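PDB 1OMO: alanine dehydrogenase from Archaeoglobus fulgidus, which catalyses the reversible NAD-dependent oxidative deamination of L-alanine to pyruvate and ammonium, working as a homodimer. Local coordinates for residues 115-120 with 210-215; 237-242 with 286-291. One frame throughout, in Å; residues are numbered along the deposited sequence.

Contact 1: 115-120 with 210-215; sequences IAAKYL and GTHINA
The imidazole of His212 lies against Ala117 and Leu120 in the last turns of helix 102-120, which packs on strand 212-215 of the parallel Rossmann sheet. The short axes pass 9.1 Å apart and run nearly antiparallel, at 158°. His212 holds CG anti to its backbone N (chi1 166°), and the ring beyond it reaches the helix at several atoms. ND1 approaches Leu120 CB at 3.7 Å, and CE1 stands 4.2 Å from Leu120 CD2, where the two side chains cross obliquely. Elsewhere on the ring, CD2 is 3.9 Å from Ala117 CB, while NE2 lies 3.9 Å from Ala117 CA. The small alanine thus lets the ring come close to the helix backbone. Two residues along the strand, Asn214 bends its amide back to His212: NE2 donates to OD1 over 2.7 Å, with an N-H...O angle of 162°. OD1 sits in the ring plane of His212, yet the donor stands above the carbonyl plane of Asn214. The same OD1 touches Ala116 CB at 4.0 Å, and Asn214 ND2 bonds to Gly113 O, one turn earlier in the helix. His212 ND1 has its own partner in Thr286 OG1 on the neighbouring strand. An alanine at His212 would probably open a gap beside Ala117 and Leu120 and leave Asn214 OD1 and Thr286 OG1 without their imidazole mate. No hydrogen bond joins 115-120 to 210-215, where the contact is van der Waals; the polar tie from strand to helix is made just beyond, by Asn214 ND2 to Gly113 O. If the ring is neutral, ND1 would accept from Thr286 OG1, and bonds at both ring nitrogens would fix the rotation of the imidazole.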
loop_
_atom_site.group_PDB
_atom_site.type_symbol
_atom_site.label_atom_id
_atom_site.label_comp_id
_atom_site.label_asym_id
_atom_site.label_seq_id
_atom_site.Cartn_x
_atom_site.Cartn_y
_atom_site.Cartn_z
ATOM N N ILE A 115 -24.315 11.553 2.069
ATOM C CA ILE A 115 -23.845 12.861 1.607
ATOM C C ILE A 115 -24.189 13.021 0.118
ATOM O O ILE A 115 -24.674 14.082 -0.309
ATOM C CB ILE A 115 -22.311 13.017 1.845
ATOM C CG1 ILE A 115 -22.042 13.167 3.344
ATOM C CG2 ILE A 115 -21.758 14.245 1.150
ATOM C CD1 ILE A 115 -22.674 14.377 3.951
ATOM N N ALA A 116 -23.990 11.974 -0.683
ATOM C CA ALA A 116 -24.329 12.121 -2.098
ATOM C C ALA A 116 -25.849 12.392 -2.303
ATOM O O ALA A 116 -26.231 13.252 -3.107
ATOM C CB ALA A 116 -23.885 10.889 -2.899
ATOM N N ALA A 117 -26.709 11.687 -1.584
ATOM C CA ALA A 117 -28.137 11.917 -1.750
ATOM C C ALA A 117 -28.473 13.345 -1.273
ATOM O O ALA A 117 -29.256 14.035 -1.911
ATOM C CB ALA A 117 -28.939 10.855 -0.987
ATOM N N LYS A 118 -27.837 13.801 -0.192
ATOM C CA LYS A 118 -28.083 15.152 0.297
ATOM C C LYS A 118 -27.865 16.203 -0.796
ATOM O O LYS A 118 -28.620 17.171 -0.899
ATOM C CB LYS A 118 -27.166 15.501 1.468
ATOM C CG LYS A 118 -27.252 17.011 1.807
ATOM C CD LYS A 118 -26.634 17.418 3.159
ATOM C CE LYS A 118 -25.157 17.759 3.015
ATOM N NZ LYS A 118 -24.556 18.247 4.303
ATOM N N TYR A 119 -26.835 16.001 -1.621
ATOM C CA TYR A 119 -26.501 16.947 -2.679
ATOM C C TYR A 119 -27.175 16.686 -4.005
ATOM O O TYR A 119 -27.350 17.596 -4.803
ATOM C CB TYR A 119 -24.987 16.943 -2.924
ATOM C CG TYR A 119 -24.201 17.726 -1.897
ATOM C CD1 TYR A 119 -23.993 19.090 -2.054
ATOM C CD2 TYR A 119 -23.705 17.112 -0.754
ATOM C CE1 TYR A 119 -23.301 19.836 -1.099
ATOM C CE2 TYR A 119 -23.023 17.842 0.215
ATOM C CZ TYR A 119 -22.823 19.212 0.034
ATOM O OH TYR A 119 -22.160 19.969 0.979
ATOM N N LEU A 120 -27.557 15.445 -4.248
ATOM C CA LEU A 120 -28.105 15.102 -5.538
ATOM C C LEU A 120 -29.587 14.759 -5.651
ATOM O O LEU A 120 -30.168 14.947 -6.707
ATOM C CB LEU A 120 -27.272 13.953 -6.102
ATOM C CG LEU A 120 -26.067 14.174 -7.000
ATOM C CD1 LEU A 120 -25.614 15.591 -7.032
ATOM C CD2 LEU A 120 -24.975 13.221 -6.524
ATOM N N GLY A 210 -36.831 11.893 -11.879
ATOM C CA GLY A 210 -36.550 12.445 -10.560
ATOM C C GLY A 210 -35.900 11.511 -9.555
ATOM O O GLY A 210 -35.641 11.898 -8.402
ATOM N N THR A 211 -35.640 10.281 -9.961
ATOM C CA THR A 211 -35.024 9.350 -9.030
ATOM C C THR A 211 -33.527 9.605 -8.852
ATOM O O THR A 211 -32.808 9.911 -9.812
ATOM C CB THR A 211 -35.171 7.888 -9.504
ATOM O OG1 THR A 211 -36.548 7.603 -9.788
ATOM C CG2 THR A 211 -34.651 6.928 -8.418
ATOM N N HIS A 212 -33.074 9.506 -7.605
ATOM C CA HIS A 212 -31.657 9.604 -7.344
ATOM C C HIS A 212 -31.203 8.199 -6.969
ATOM O O HIS A 212 -31.738 7.613 -6.046
ATOM C CB HIS A 212 -31.312 10.502 -6.178
ATOM C CG HIS A 212 -29.911 10.310 -5.744
ATOM N ND1 HIS A 212 -28.843 10.600 -6.570
ATOM C CD2 HIS A 212 -29.396 9.649 -4.681
ATOM C CE1 HIS A 212 -27.736 10.122 -6.039
ATOM N NE2 HIS A 212 -28.047 9.537 -4.890
ATOM N N ILE A 213 -30.201 7.672 -7.661
ATOM C CA ILE A 213 -29.726 6.332 -7.375
ATOM C C ILE A 213 -28.345 6.309 -6.717
ATOM O O ILE A 213 -27.368 6.861 -7.244
ATOM C CB ILE A 213 -29.631 5.483 -8.660
ATOM C CG1 ILE A 213 -30.949 5.501 -9.414
ATOM C CG2 ILE A 213 -29.280 4.015 -8.314
ATOM C CD1 ILE A 213 -30.849 4.805 -10.763
ATOM N N ASN A 214 -28.272 5.704 -5.545
ATOM C CA ASN A 214 -26.982 5.553 -4.921
ATOM C C ASN A 214 -26.568 4.175 -5.436
ATOM O O ASN A 214 -27.135 3.165 -5.003
ATOM C CB ASN A 214 -27.103 5.537 -3.401
ATOM C CG ASN A 214 -26.837 6.888 -2.775
ATOM O OD1 ASN A 214 -26.489 7.852 -3.453
ATOM N ND2 ASN A 214 -27.005 6.961 -1.479
ATOM N N ALA A 215 -25.659 4.131 -6.412
ATOM C CA ALA A 215 -25.199 2.843 -6.964
ATOM C C ALA A 215 -23.945 2.460 -6.178
ATOM O O ALA A 215 -22.847 2.949 -6.482
ATOM C CB ALA A 215 -24.889 2.998 -8.444
#

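Contact 2: 237-242 with 286-291. With NAD (nicotinamide-adenine-dinucleotide), chain D.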
loop_
_atom_site.group_PDB
_atom_site.type_symbol
_atom_site.label_atom_id
_atom_site.label_comp_id
_atom_site.label_asym_id
_atom_site.label_seq_id
_atom_site.Cartn_x
_atom_site.Cartn_y
_atom_site.Cartn_z
ATOM N N VAL A 237 -22.707 10.993 -11.282
ATOM C CA VAL A 237 -21.736 11.664 -10.447
ATOM C C VAL A 237 -20.899 10.576 -9.768
ATOM O O VAL A 237 -21.402 9.810 -8.934
ATOM C CB VAL A 237 -22.440 12.586 -9.404
ATOM C CG1 VAL A 237 -21.414 13.214 -8.408
ATOM C CG2 VAL A 237 -23.121 13.730 -10.161
ATOM N N VAL A 238 -19.619 10.507 -10.128
ATOM C CA VAL A 238 -18.792 9.487 -9.536
ATOM C C VAL A 238 -18.007 9.934 -8.300
ATOM O O VAL A 238 -17.959 11.093 -7.909
ATOM C CB VAL A 238 -17.781 8.863 -10.549
ATOM C CG1 VAL A 238 -18.474 8.494 -11.849
ATOM C CG2 VAL A 238 -16.633 9.817 -10.796
ATOM N N ASP A 239 -17.402 8.922 -7.709
ATOM C CA ASP A 239 -16.557 8.946 -6.545
ATOM C C ASP A 239 -15.205 9.523 -6.936
ATOM O O ASP A 239 -14.701 10.507 -6.406
ATOM C CB ASP A 239 -16.281 7.499 -6.157
ATOM C CG ASP A 239 -16.502 7.294 -4.765
ATOM O OD1 ASP A 239 -16.340 6.171 -4.290
ATOM O OD2 ASP A 239 -16.864 8.311 -4.136
ATOM N N ASP A 240 -14.603 8.802 -7.857
ATOM C CA ASP A 240 -13.301 9.090 -8.357
ATOM C C ASP A 240 -13.440 8.629 -9.763
ATOM O O ASP A 240 -13.841 7.496 -10.012
ATOM C CB ASP A 240 -12.298 8.222 -7.623
ATOM C CG ASP A 240 -10.929 8.331 -8.202
ATOM O OD1 ASP A 240 -10.163 9.183 -7.723
ATOM O OD2 ASP A 240 -10.617 7.590 -9.163
ATOM N N LEU A 241 -13.143 9.496 -10.701
ATOM C CA LEU A 241 -13.299 9.111 -12.079
ATOM C C LEU A 241 -12.579 7.808 -12.445
ATOM O O LEU A 241 -13.205 6.880 -12.981
ATOM C CB LEU A 241 -12.843 10.244 -12.998
ATOM C CG LEU A 241 -12.976 9.890 -14.478
ATOM C CD1 LEU A 241 -14.402 9.442 -14.800
ATOM C CD2 LEU A 241 -12.567 11.108 -15.320
ATOM N N GLU A 242 -11.285 7.707 -12.150
ATOM C CA GLU A 242 -10.561 6.501 -12.535
ATOM C C GLU A 242 -10.998 5.204 -11.844
ATOM O O GLU A 242 -11.013 4.143 -12.469
ATOM C CB GLU A 242 -9.060 6.717 -12.391
ATOM C CG GLU A 242 -8.277 6.129 -13.586
ATOM C CD GLU A 242 -8.627 6.745 -14.960
ATOM O OE1 GLU A 242 -8.334 6.086 -15.984
ATOM O OE2 GLU A 242 -9.180 7.870 -15.030
ATOM N N THR A 286 -30.589 11.118 -11.349
ATOM C CA THR A 286 -29.198 11.287 -10.920
ATOM C C THR A 286 -28.636 9.974 -10.401
ATOM O O THR A 286 -29.380 9.119 -9.893
ATOM C CB THR A 286 -29.039 12.409 -9.816
ATOM O OG1 THR A 286 -29.995 12.199 -8.764
ATOM C CG2 THR A 286 -29.204 13.805 -10.421
ATOM N N ILE A 287 -27.323 9.815 -10.566
ATOM C CA ILE A 287 -26.636 8.636 -10.101
ATOM C C ILE A 287 -25.327 8.973 -9.395
ATOM O O ILE A 287 -24.527 9.736 -9.892
ATOM C CB ILE A 287 -26.254 7.642 -11.246
ATOM C CG1 ILE A 287 -27.477 6.972 -11.864
ATOM C CG2 ILE A 287 -25.359 6.523 -10.643
ATOM C CD1 ILE A 287 -27.137 6.119 -13.113
ATOM N N PHE A 288 -25.140 8.395 -8.213
ATOM C CA PHE A 288 -23.890 8.534 -7.504
ATOM C C PHE A 288 -23.222 7.129 -7.600
ATOM O O PHE A 288 -23.707 6.158 -7.027
ATOM C CB PHE A 288 -24.093 8.899 -6.027
ATOM C CG PHE A 288 -22.825 8.783 -5.203
ATOM C CD1 PHE A 288 -22.783 7.996 -4.059
ATOM C CD2 PHE A 288 -21.679 9.477 -5.569
ATOM C CE1 PHE A 288 -21.616 7.906 -3.290
ATOM C CE2 PHE A 288 -20.522 9.398 -4.812
ATOM C CZ PHE A 288 -20.481 8.613 -3.664
ATOM N N ASP A 289 -22.127 7.060 -8.350
ATOM C CA ASP A 289 -21.328 5.858 -8.547
ATOM C C ASP A 289 -20.235 5.828 -7.462
ATOM O O ASP A 289 -19.218 6.524 -7.556
ATOM C CB ASP A 289 -20.670 5.895 -9.922
ATOM C CG ASP A 289 -20.221 4.534 -10.376
ATOM O OD1 ASP A 289 -19.865 4.398 -11.555
ATOM O OD2 ASP A 289 -20.230 3.584 -9.562
ATOM N N SER A 290 -20.454 5.000 -6.448
ATOM C CA SER A 290 -19.545 4.898 -5.337
ATOM C C SER A 290 -18.555 3.733 -5.438
ATOM O O SER A 290 -18.932 2.595 -5.713
ATOM C CB SER A 290 -20.388 4.819 -4.065
ATOM O OG SER A 290 -19.646 4.546 -2.913
ATOM N N THR A 291 -17.276 4.031 -5.245
ATOM C CA THR A 291 -16.269 2.981 -5.281
ATOM C C THR A 291 -15.488 2.829 -3.981
ATOM O O THR A 291 -14.864 1.793 -3.779
ATOM C CB THR A 291 -15.227 3.173 -6.437
ATOM O OG1 THR A 291 -14.466 4.374 -6.230
ATOM C CG2 THR A 291 -15.926 3.262 -7.792
HETATM P PA NAD D . -23.653 -8.651 1.795
HETATM O O1A NAD D . -23.311 -9.955 1.176
HETATM O O2A NAD D . -23.954 -8.600 3.300
HETATM O O5B NAD D . -24.856 -7.756 1.103
HETATM C C5B NAD D . -25.303 -7.979 -0.300
HETATM C C4B NAD D . -26.801 -8.375 -0.233
HETATM O O4B NAD D . -27.169 -8.522 -1.675
HETATM C C3B NAD D . -27.158 -9.816 0.369
HETATM O O3B NAD D . -28.159 -9.702 1.457
HETATM C C2B NAD D . -27.655 -10.661 -0.829
HETATM O O2B NAD D . -28.530 -11.707 -0.610
HETATM C C1B NAD D . -28.149 -9.527 -1.780
HETATM N N9A NAD D . -28.096 -9.874 -3.170
HETATM C C8A NAD D . -27.171 -10.577 -3.916
HETATM N N7A NAD D . -27.482 -10.663 -5.192
HETATM C C5A NAD D . -28.631 -10.026 -5.371
HETATM C C6A NAD D . -29.444 -9.783 -6.564
HETATM N N6A NAD D . -29.105 -10.249 -7.739
HETATM N N1A NAD D . -30.595 -9.047 -6.341
HETATM C C2A NAD D . -30.971 -8.568 -5.131
HETATM N N3A NAD D . -30.221 -8.783 -3.953
HETATM C C4A NAD D . -29.050 -9.502 -4.129
HETATM O O3 NAD D . -22.616 -7.377 1.522
HETATM P PN NAD D . -22.524 -5.760 2.035
HETATM O O1N NAD D . -23.815 -5.434 2.739
HETATM O O2N NAD D . -21.170 -5.531 2.677
HETATM O O5D NAD D . -22.559 -5.056 0.504
HETATM C C5D NAD D . -21.606 -5.865 -0.450
HETATM C C4D NAD D . -21.419 -5.194 -1.770
HETATM O O4D NAD D . -20.922 -3.769 -1.488
HETATM C C3D NAD D . -20.315 -5.811 -2.686
HETATM O O3D NAD D . -20.540 -5.525 -4.079
HETATM C C2D NAD D . -19.072 -5.120 -2.118
HETATM O O2D NAD D . -17.892 -5.395 -2.798
HETATM C C1D NAD D . -19.574 -3.599 -2.086
HETATM N N1N NAD D . -18.959 -2.610 -1.135
HETATM C C2N NAD D . -18.567 -1.370 -1.804
HETATM C C3N NAD D . -18.158 -0.325 -0.899
HETATM C C7N NAD D . -17.707 1.060 -1.662
HETATM O O7N NAD D . -16.918 1.842 -1.058
HETATM N N7N NAD D . -18.222 1.307 -2.909
HETATM C C4N NAD D . -18.124 -0.394 0.514
HETATM C C5N NAD D . -18.545 -1.683 1.040
HETATM C C6N NAD D . -18.955 -2.757 0.234
#
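Thr291 places OG1 between its own backbone N and carbonyl carbon, and this chi1 of 64° sets it 3.2 Å from Asp239 OD1, the atom that the Thr291 backbone N also binds. With CG anti to the backbone N (chi1 169°), Phe288 carries its ring near Asp239 OD2; Phe288 and Val237 share a face of the sheet. The Thr291 N to Asp239 OD1 distance is 2.5 Å, short enough that its exact length is doubtful. Thr291 OG1 is also hydrogen-bonded to Gln243 NE2. The two Thr291 donors come from opposite faces of the carboxylate plane, and Gly292 N is a further donor to OD1. The other oxygen, OD2, meets Phe288 CZ at 3.7 Å, with carboxylate and ring planes 89° apart. Behind this junction the strands pair in parallel: Val237 N bonds to Ile287 O, and Asp289 N donates to Val237 O at 2.9 Å. Asp239 N continues the ladder with a weak bond to Asp289 O. On the opposite face, Val238 and Asp289 lie side by side, CG1 of the valine 3.9 Å from CB of the aspartate. The Asp289 carboxylate accepts from the backbone N atoms of Glu249 and Ile250; Glu249 is a sodium ligand, which makes Asp289 a second-shell residue. Past the strand end, Ser290 O stands 3.2 Å from the nicotinamide amide nitrogen N7N of NAD. The several N-H and O-H dipoles directed at Asp239 OD1 would offset its buried negative charge, and probably help hold the chain leaving strand 285-289 where Ser290 meets the nicotinamide.

In the fold
Both contacts are buried in the NAD-binding domain and meet at one sheet, where strands 212-215 and 285-289 are neighbours: Ile213 N lies 2.8 Å from Thr286 O, a probable hydrogen bond. Contact 1 sets a helix against a sheet strand through side chains, whereas contact 2 joins two strands of that sheet through backbone bonds and a carboxylate. Phe288 also bridges them, its CG packing 3.3 Å from Ala116 CB. Place matters too: 237-242 with 286-291 lies at the C-terminal strand ends, beside the nicotinamide, while Asn214 in 115-120 with 210-215 remains about 10 Å from NAD by its side chain.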